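Local atomic coordinates of glycoside Hydrolase (Bacteroides uniformis, PDB entry 5TA0), a protein that probably hydrolyses agarose as a family GH86 enzyme in the agarose metabolic pathway of a human gut symbiont, binding neoagarooctaose in its glycan pocket. Residues 28-33 with 424-429; 165-170 with 226-231; 222-227 with 268-273. One frame throughout, in Å; residues are numbered along the deposited sequence.

Interaction 1. Residues 28-33 with 424-429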
# COMPACT_ATOMS: atom_id res chain seq x y z
N GLN A 28 -14.08 -20.86 3.05
CA GLN A 28 -13.75 -21.72 4.20
C GLN A 28 -12.83 -21.00 5.18
O GLN A 28 -11.85 -20.37 4.76
CB GLN A 28 -13.05 -22.97 3.65
CG GLN A 28 -12.70 -24.06 4.64
CD GLN A 28 -12.16 -25.31 3.95
OE1 GLN A 28 -10.95 -25.51 3.85
NE2 GLN A 28 -13.06 -26.15 3.44
N LEU A 29 -13.15 -21.10 6.47
CA LEU A 29 -12.36 -20.55 7.56
C LEU A 29 -11.88 -21.74 8.39
O LEU A 29 -12.71 -22.43 9.01
CB LEU A 29 -13.23 -19.64 8.42
CG LEU A 29 -12.75 -19.15 9.79
CD1 LEU A 29 -11.41 -18.48 9.70
CD2 LEU A 29 -13.75 -18.18 10.40
N ASN A 30 -10.58 -21.99 8.41
CA ASN A 30 -10.01 -23.05 9.25
C ASN A 30 -9.38 -22.40 10.47
O ASN A 30 -8.17 -22.13 10.50
CB ASN A 30 -9.02 -23.90 8.45
CG ASN A 30 -9.69 -24.65 7.31
OD1 ASN A 30 -10.73 -25.27 7.50
ND2 ASN A 30 -9.13 -24.56 6.12
N LEU A 31 -10.21 -22.12 11.49
CA LEU A 31 -9.80 -21.22 12.58
C LEU A 31 -8.84 -21.83 13.60
O LEU A 31 -8.37 -21.13 14.47
CB LEU A 31 -11.00 -20.51 13.24
CG LEU A 31 -12.22 -21.37 13.62
CD1 LEU A 31 -11.84 -22.52 14.55
CD2 LEU A 31 -13.34 -20.56 14.27
N ASN A 32 -8.52 -23.12 13.46
CA ASN A 32 -7.47 -23.77 14.26
C ASN A 32 -6.11 -23.84 13.58
O ASN A 32 -5.16 -24.35 14.18
CB ASN A 32 -7.91 -25.19 14.64
CG ASN A 32 -7.99 -26.10 13.44
OD1 ASN A 32 -8.63 -25.76 12.42
ND2 ASN A 32 -7.37 -27.26 13.52
N VAL A 33 -6.00 -23.31 12.36
CA VAL A 33 -4.78 -23.40 11.55
C VAL A 33 -4.14 -22.03 11.41
O VAL A 33 -4.66 -21.19 10.66
CB VAL A 33 -5.07 -24.00 10.15
CG1 VAL A 33 -3.78 -24.16 9.34
CG2 VAL A 33 -5.81 -25.33 10.30
N ARG A 424 -3.35 -14.73 12.64
CA ARG A 424 -3.89 -15.06 11.34
C ARG A 424 -4.14 -16.55 11.23
O ARG A 424 -3.29 -17.35 11.64
CB ARG A 424 -2.92 -14.64 10.24
CG ARG A 424 -3.50 -14.60 8.84
CD ARG A 424 -2.46 -14.12 7.84
NE ARG A 424 -2.98 -14.04 6.49
CZ ARG A 424 -2.23 -14.07 5.40
NH1 ARG A 424 -0.91 -14.21 5.48
NH2 ARG A 424 -2.80 -14.03 4.20
N VAL A 425 -5.27 -16.91 10.63
CA VAL A 425 -5.62 -18.30 10.41
C VAL A 425 -5.99 -18.53 8.97
O VAL A 425 -6.33 -17.58 8.22
CB VAL A 425 -6.73 -18.82 11.38
CG1 VAL A 425 -6.21 -18.83 12.80
CG2 VAL A 425 -8.01 -17.98 11.25
N GLU A 426 -5.91 -19.78 8.55
CA GLU A 426 -6.14 -20.12 7.15
C GLU A 426 -7.57 -19.91 6.68
O GLU A 426 -8.52 -20.31 7.34
CB GLU A 426 -5.76 -21.57 6.90
CG GLU A 426 -5.79 -21.87 5.42
CD GLU A 426 -5.92 -23.32 5.06
OE1 GLU A 426 -6.21 -24.18 5.92
OE2 GLU A 426 -5.71 -23.57 3.86
N THR A 427 -7.69 -19.32 5.49
CA THR A 427 -8.95 -19.24 4.76
C THR A 427 -8.71 -19.69 3.34
O THR A 427 -7.61 -19.56 2.82
CB THR A 427 -9.54 -17.83 4.75
OG1 THR A 427 -8.61 -16.92 4.13
CG2 THR A 427 -9.89 -17.37 6.14
N ASN A 428 -9.78 -20.13 2.67
CA ASN A 428 -9.77 -20.57 1.25
C ASN A 428 -11.04 -20.09 0.58
O ASN A 428 -12.10 -20.32 1.14
CB ASN A 428 -9.76 -22.10 1.15
CG ASN A 428 -8.57 -22.73 1.84
OD1 ASN A 428 -7.42 -22.53 1.44
ND2 ASN A 428 -8.84 -23.51 2.86
N CYS A 429 -10.96 -19.46 -0.61
CA CYS A 429 -12.18 -19.06 -1.29
C CYS A 429 -11.99 -19.44 -2.76
O CYS A 429 -11.11 -18.88 -3.40
CB CYS A 429 -12.48 -17.59 -0.94
SG CYS A 429 -12.62 -17.40 0.88

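Interaction 2. Residues 165-170 with 226-231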
# COMPACT_ATOMS: atom_id res chain seq x y z
N ASP A 165 33.42 16.06 -4.53
CA ASP A 165 33.25 16.38 -3.11
C ASP A 165 31.83 16.81 -2.76
O ASP A 165 31.45 16.72 -1.60
CB ASP A 165 34.23 17.48 -2.67
CG ASP A 165 35.68 17.02 -2.67
OD1 ASP A 165 35.95 15.82 -2.43
OD2 ASP A 165 36.54 17.90 -2.89
N GLU A 166 31.07 17.28 -3.76
CA GLU A 166 29.69 17.74 -3.54
C GLU A 166 28.79 17.08 -4.58
O GLU A 166 28.38 17.72 -5.55
CB GLU A 166 29.60 19.26 -3.59
CG GLU A 166 28.27 19.78 -3.09
CD GLU A 166 28.08 21.26 -3.26
OE1 GLU A 166 29.07 22.02 -3.25
OE2 GLU A 166 26.92 21.71 -3.40
N PRO A 167 28.47 15.79 -4.38
CA PRO A 167 27.60 15.11 -5.33
C PRO A 167 26.20 15.71 -5.33
O PRO A 167 25.77 16.30 -4.33
CB PRO A 167 27.58 13.65 -4.85
CG PRO A 167 28.06 13.71 -3.47
CD PRO A 167 29.01 14.85 -3.38
N PHE A 168 25.52 15.56 -6.44
CA PHE A 168 24.18 16.15 -6.62
C PHE A 168 23.24 15.80 -5.49
O PHE A 168 23.00 14.64 -5.19
CB PHE A 168 23.61 15.67 -7.93
CG PHE A 168 22.30 16.29 -8.28
CD1 PHE A 168 22.24 17.63 -8.62
CD2 PHE A 168 21.12 15.53 -8.30
CE1 PHE A 168 21.05 18.20 -8.97
CE2 PHE A 168 19.92 16.12 -8.64
CZ PHE A 168 19.89 17.44 -8.99
N GLY A 169 22.70 16.83 -4.85
CA GLY A 169 21.84 16.68 -3.69
C GLY A 169 22.50 16.84 -2.33
O GLY A 169 21.83 16.69 -1.30
N THR A 170 23.80 17.13 -2.27
CA THR A 170 24.49 17.29 -0.99
C THR A 170 23.78 18.32 -0.11
O THR A 170 23.50 18.03 1.07
CB THR A 170 25.97 17.63 -1.20
OG1 THR A 170 26.63 16.48 -1.79
CG2 THR A 170 26.65 18.00 0.08
N HIS A 226 18.99 9.97 -4.64
CA HIS A 226 18.54 9.21 -3.50
C HIS A 226 19.69 8.66 -2.64
O HIS A 226 19.63 8.70 -1.42
CB HIS A 226 17.62 8.06 -3.91
CG HIS A 226 16.20 8.48 -4.16
ND1 HIS A 226 15.80 9.24 -5.23
CD2 HIS A 226 15.08 8.26 -3.43
CE1 HIS A 226 14.50 9.48 -5.15
NE2 HIS A 226 14.03 8.87 -4.08
N SER A 227 20.74 8.14 -3.27
CA SER A 227 21.90 7.66 -2.50
C SER A 227 22.55 8.80 -1.72
O SER A 227 22.90 8.65 -0.56
CB SER A 227 22.93 7.04 -3.42
OG SER A 227 22.42 5.85 -4.02
N THR A 228 22.66 9.96 -2.37
CA THR A 228 23.26 11.12 -1.71
C THR A 228 22.41 11.61 -0.54
O THR A 228 22.93 11.91 0.54
CB THR A 228 23.53 12.20 -2.74
OG1 THR A 228 24.50 11.67 -3.68
CG2 THR A 228 24.09 13.49 -2.09
N ILE A 229 21.09 11.66 -0.71
CA ILE A 229 20.22 12.05 0.39
C ILE A 229 20.33 11.07 1.56
O ILE A 229 20.46 11.48 2.71
CB ILE A 229 18.74 12.22 -0.03
CG1 ILE A 229 18.59 13.29 -1.12
CG2 ILE A 229 17.87 12.56 1.17
CD1 ILE A 229 19.12 14.67 -0.81
N ALA A 230 20.31 9.77 1.27
CA ALA A 230 20.40 8.78 2.32
C ALA A 230 21.69 8.97 3.12
O ALA A 230 21.68 8.93 4.37
CB ALA A 230 20.31 7.38 1.75
N ALA A 231 22.79 9.18 2.42
CA ALA A 231 24.09 9.33 3.10
C ALA A 231 24.11 10.57 3.99
O ALA A 231 24.63 10.54 5.11
CB ALA A 231 25.21 9.37 2.10
O HOH W 1 23.90 12.32 -6.18

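Interaction 3. Residues 222-227 with 268-273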
# COMPACT_ATOMS: atom_id res chain seq x y z
N LEU A 222 18.00 11.53 -10.70
CA LEU A 222 17.11 11.46 -9.54
C LEU A 222 17.42 10.22 -8.70
O LEU A 222 17.43 10.27 -7.46
CB LEU A 222 15.67 11.43 -9.99
CG LEU A 222 14.69 10.95 -8.92
CD1 LEU A 222 14.43 12.06 -7.91
CD2 LEU A 222 13.42 10.48 -9.58
N PHE A 223 17.71 9.10 -9.36
CA PHE A 223 18.08 7.90 -8.60
C PHE A 223 19.39 8.07 -7.83
O PHE A 223 19.48 7.68 -6.65
CB PHE A 223 18.05 6.68 -9.53
CG PHE A 223 16.74 6.45 -10.19
CD1 PHE A 223 15.53 6.86 -9.61
CD2 PHE A 223 16.67 5.82 -11.43
CE1 PHE A 223 14.33 6.63 -10.22
CE2 PHE A 223 15.46 5.59 -12.05
CZ PHE A 223 14.27 6.00 -11.45
N GLU A 224 20.40 8.66 -8.49
CA GLU A 224 21.68 8.98 -7.83
C GLU A 224 21.42 9.87 -6.62
O GLU A 224 21.97 9.64 -5.54
CB GLU A 224 22.70 9.69 -8.77
CG GLU A 224 23.46 8.79 -9.76
CD GLU A 224 24.48 9.51 -10.67
OE1 GLU A 224 24.99 10.59 -10.30
OE2 GLU A 224 24.70 8.98 -11.76
N PHE A 225 20.57 10.89 -6.80
CA PHE A 225 20.18 11.81 -5.72
C PHE A 225 19.72 11.07 -4.48
O PHE A 225 20.05 11.46 -3.37
CB PHE A 225 19.12 12.75 -6.30
CG PHE A 225 18.42 13.67 -5.33
CD1 PHE A 225 18.95 14.92 -5.06
CD2 PHE A 225 17.18 13.37 -4.82
CE1 PHE A 225 18.29 15.81 -4.23
CE2 PHE A 225 16.51 14.26 -4.01
CZ PHE A 225 17.06 15.49 -3.73
N HIS A 226 18.99 9.97 -4.64
CA HIS A 226 18.54 9.21 -3.50
C HIS A 226 19.69 8.66 -2.64
O HIS A 226 19.63 8.70 -1.42
CB HIS A 226 17.62 8.06 -3.91
CG HIS A 226 16.20 8.48 -4.16
ND1 HIS A 226 15.80 9.24 -5.23
CD2 HIS A 226 15.08 8.26 -3.43
CE1 HIS A 226 14.50 9.48 -5.15
NE2 HIS A 226 14.03 8.87 -4.08
N SER A 227 20.74 8.14 -3.27
CA SER A 227 21.90 7.66 -2.50
C SER A 227 22.55 8.80 -1.72
O SER A 227 22.90 8.65 -0.56
CB SER A 227 22.93 7.04 -3.42
OG SER A 227 22.42 5.85 -4.02
N ILE A 268 16.75 0.35 -8.72
CA ILE A 268 17.30 -0.77 -7.98
C ILE A 268 18.80 -0.88 -8.27
O ILE A 268 19.58 -1.07 -7.32
CB ILE A 268 16.52 -2.06 -8.30
CG1 ILE A 268 15.10 -1.96 -7.69
CG2 ILE A 268 17.25 -3.31 -7.84
CD1 ILE A 268 14.12 -3.01 -8.17
N ASP A 269 19.20 -0.76 -9.54
CA ASP A 269 20.62 -0.89 -9.89
C ASP A 269 21.50 0.21 -9.30
O ASP A 269 22.63 -0.05 -8.93
CB ASP A 269 20.79 -0.87 -11.41
CG ASP A 269 20.29 -2.12 -12.10
OD1 ASP A 269 19.93 -3.12 -11.44
OD2 ASP A 269 20.23 -2.10 -13.34
N ILE A 270 20.97 1.42 -9.22
CA ILE A 270 21.76 2.59 -8.79
C ILE A 270 21.74 2.80 -7.29
O ILE A 270 22.80 2.99 -6.68
CB ILE A 270 21.25 3.85 -9.51
CG1 ILE A 270 21.58 3.77 -11.00
CG2 ILE A 270 21.85 5.12 -8.92
CD1 ILE A 270 20.75 4.75 -11.81
N ALA A 271 20.54 2.78 -6.70
CA ALA A 271 20.35 3.21 -5.32
C ALA A 271 19.81 2.09 -4.43
O ALA A 271 19.73 2.28 -3.22
CB ALA A 271 19.39 4.39 -5.30
N GLY A 272 19.43 0.94 -4.99
CA GLY A 272 18.78 -0.09 -4.18
C GLY A 272 19.55 -0.50 -2.94
O GLY A 272 18.98 -0.65 -1.86
N LYS A 273 20.84 -0.68 -3.09
CA LYS A 273 21.71 -1.07 -1.98
C LYS A 273 21.78 -0.03 -0.87
O LYS A 273 22.15 -0.38 0.24
CB LYS A 273 23.13 -1.38 -2.49
CG LYS A 273 23.91 -0.17 -2.99
CD LYS A 273 25.25 -0.49 -3.66
CE LYS A 273 26.07 0.77 -3.90
NZ LYS A 273 25.32 1.93 -4.49
O HOH W 2 24.12 5.84 -6.33

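Interaction 1. Residues 28-33 with 424-429
Gln28 and Asn428 face each other as a hydrogen-bonded antiparallel pair, Gln28 N giving to Asn428 O at 2.8 Å and Asn428 N returning the bond to Gln28 O; one residue on, Leu29 and Thr427 form the non-hydrogen-bonded pair. Asn30 N still reaches Glu426 O (2.9 Å). The chain leaves the strand in a type I turn from Asn30 to Val33, closed by Val33 N to Asn30 O, and Val33 O meets Glu426 N at 2.8 Å.

The polar side chains of Gln28, Asn30, Glu426 and Asn428 share one face. Asn30 CG lies anti to the carbonyl carbon (chi1 -64°), which brings ND2 between Gln28 OE1 and Glu426 OE1. It gives one hydrogen to Gln28 OE1 at 3.1 Å, nearly in its own amide plane, and the other to Glu426 OE1 at 3.0 Å, from above the carboxylate plane. Gln28 OE1 also takes a weak bond from Asn428 ND2, and Glu426 OE2 is paired with Arg647. Replacing Asn30 by an alanine is likely to leave Glu426 OE1 without this donor and Gln28 OE1 with the weak bond from Asn428. On the other face Leu29 CD1 rests on Val425 CG2 (3.8 Å).

Such a strand, flanked by 423-429 and 457-464 and turning into 34-37 of a second sheet, builds the chain's N-terminal end into a beta-sandwich formed mostly by later residues.

Interaction 2. Residues 165-170 with 226-231
Thr228 carries this contact by presenting both its branches to the turn at 167-170. Its CG2 methyl lies against the peptide backbone, 3.5 Å from Phe168 O and 3.7 Å from Thr170 N, while OG1 sits beside the proline ring, 3.8 Å from Pro167 CB. With OG1 anti to the carbonyl carbon (chi1 -63°), the hydroxyl can also reach a water that donates to Phe168 O, so a single solvent molecule ties side chain to loop at 2.7 Å from each of Thr228 OG1 and Phe168 O. The neighbouring Ile229 comes in with the end of its chain, CD1 standing 3.4 Å from Gly169 O.

The turn that receives these groups is a type II beta turn from Pro167 to Thr170, with Gly169 in its third position and also at the N-cap of helix 170-183. At its backbone angles, phi 97°, a beta carbon would press on the preceding carbonyl oxygen and would in addition sit close to both Ile229 CD1 and Thr228 CG2. The contact thus joins the N-terminal end of helix 170-183 to the flank of helix 219-236, two helices that follow successive strands of the parallel barrel.

What holds the turn in shape lies one shell further out. Pro167 O is gripped twice by Thr170, from the backbone N at 3.0 Å and from OG1 at 2.7 Å, the hydroxyl lying in the carbonyl plane on a lone pair. Asp162 accepts a hydrogen bond from Phe168 N, and Lys221 makes a cation-pi contact with the Phe168 ring. Ile229 is flanked by Ser172 and Tyr176 of helix 170-183.

Interaction 3. Residues 222-227 with 268-273
Ser227 OG is gripped from two directions: a water donates to it at 2.9 Å, and Asp274, just past the other segment, is hydrogen-bonded to it through OD2. The same water donates to Ile270 O at 3.2 Å, so the hydroxyl is tied to the final part of helix 264-271 by solvent although its direct neighbour there is carbon, Ala271 CB at 3.6 Å. The serine hydroxyl is turned anti to its own carbonyl carbon (chi1 -66°), which places OG beside the Ala271 methyl.

The small alanine lets the two backbones come close, the alpha carbons of Ser227 and Ala271 being only 5.5 Å apart. Its methyl settles against the side of helix 219-236, 3.6 Å from Phe223 O, with His226 CB nearby. Helices 219-236 and 264-271 belong to the barrel wall and precede its successive strands, 242-247 and 277-285.

Ile270 fills the next position along the interface with both arms. Its CG2 lies 3.8 Å from Glu224 N, whereas CD1 packs on Phe223 CB at 4.0 Å and sits at the edge of the phenylalanine ring, near its plane. Beyond CB the Phe223 ring leads away from this segment, to meet Tyr245 and Phe267.

His226 is anchored within its own helix. Its ND1 gives an almost straight bond (175°) to Leu222 O at 2.9 Å, with the oxygen lying in the imidazole plane, which restrains the rotation of the ring. Leu222 O takes the backbone N of His226 as a second donor, the two arriving from opposite faces of its carbonyl plane. Phe267 meets the imidazole ring edge-to-face.

How the interactions relate
Interactions 2 and 3 are neighbours, with centres about 10 Å apart, and both use helix 219-236: one joins it to the turn before helix 170-183, the other to helix 264-271. They share His226 and Ser227 and touch directly through Phe225, which packs on Gly169 and Phe168, so three helices of the barrel wall are linked in sequence. Interaction 1 lies in the beta-sandwich across the chain's centre, about 48 Å from interaction 2 and 41 Å from interaction 3, centre to centre. Its two strands bracket the barrel in sequence, which means that the barrel, whose residues line the glycan pocket and which probably carries out catalysis, is inserted between strands that pair in another domain.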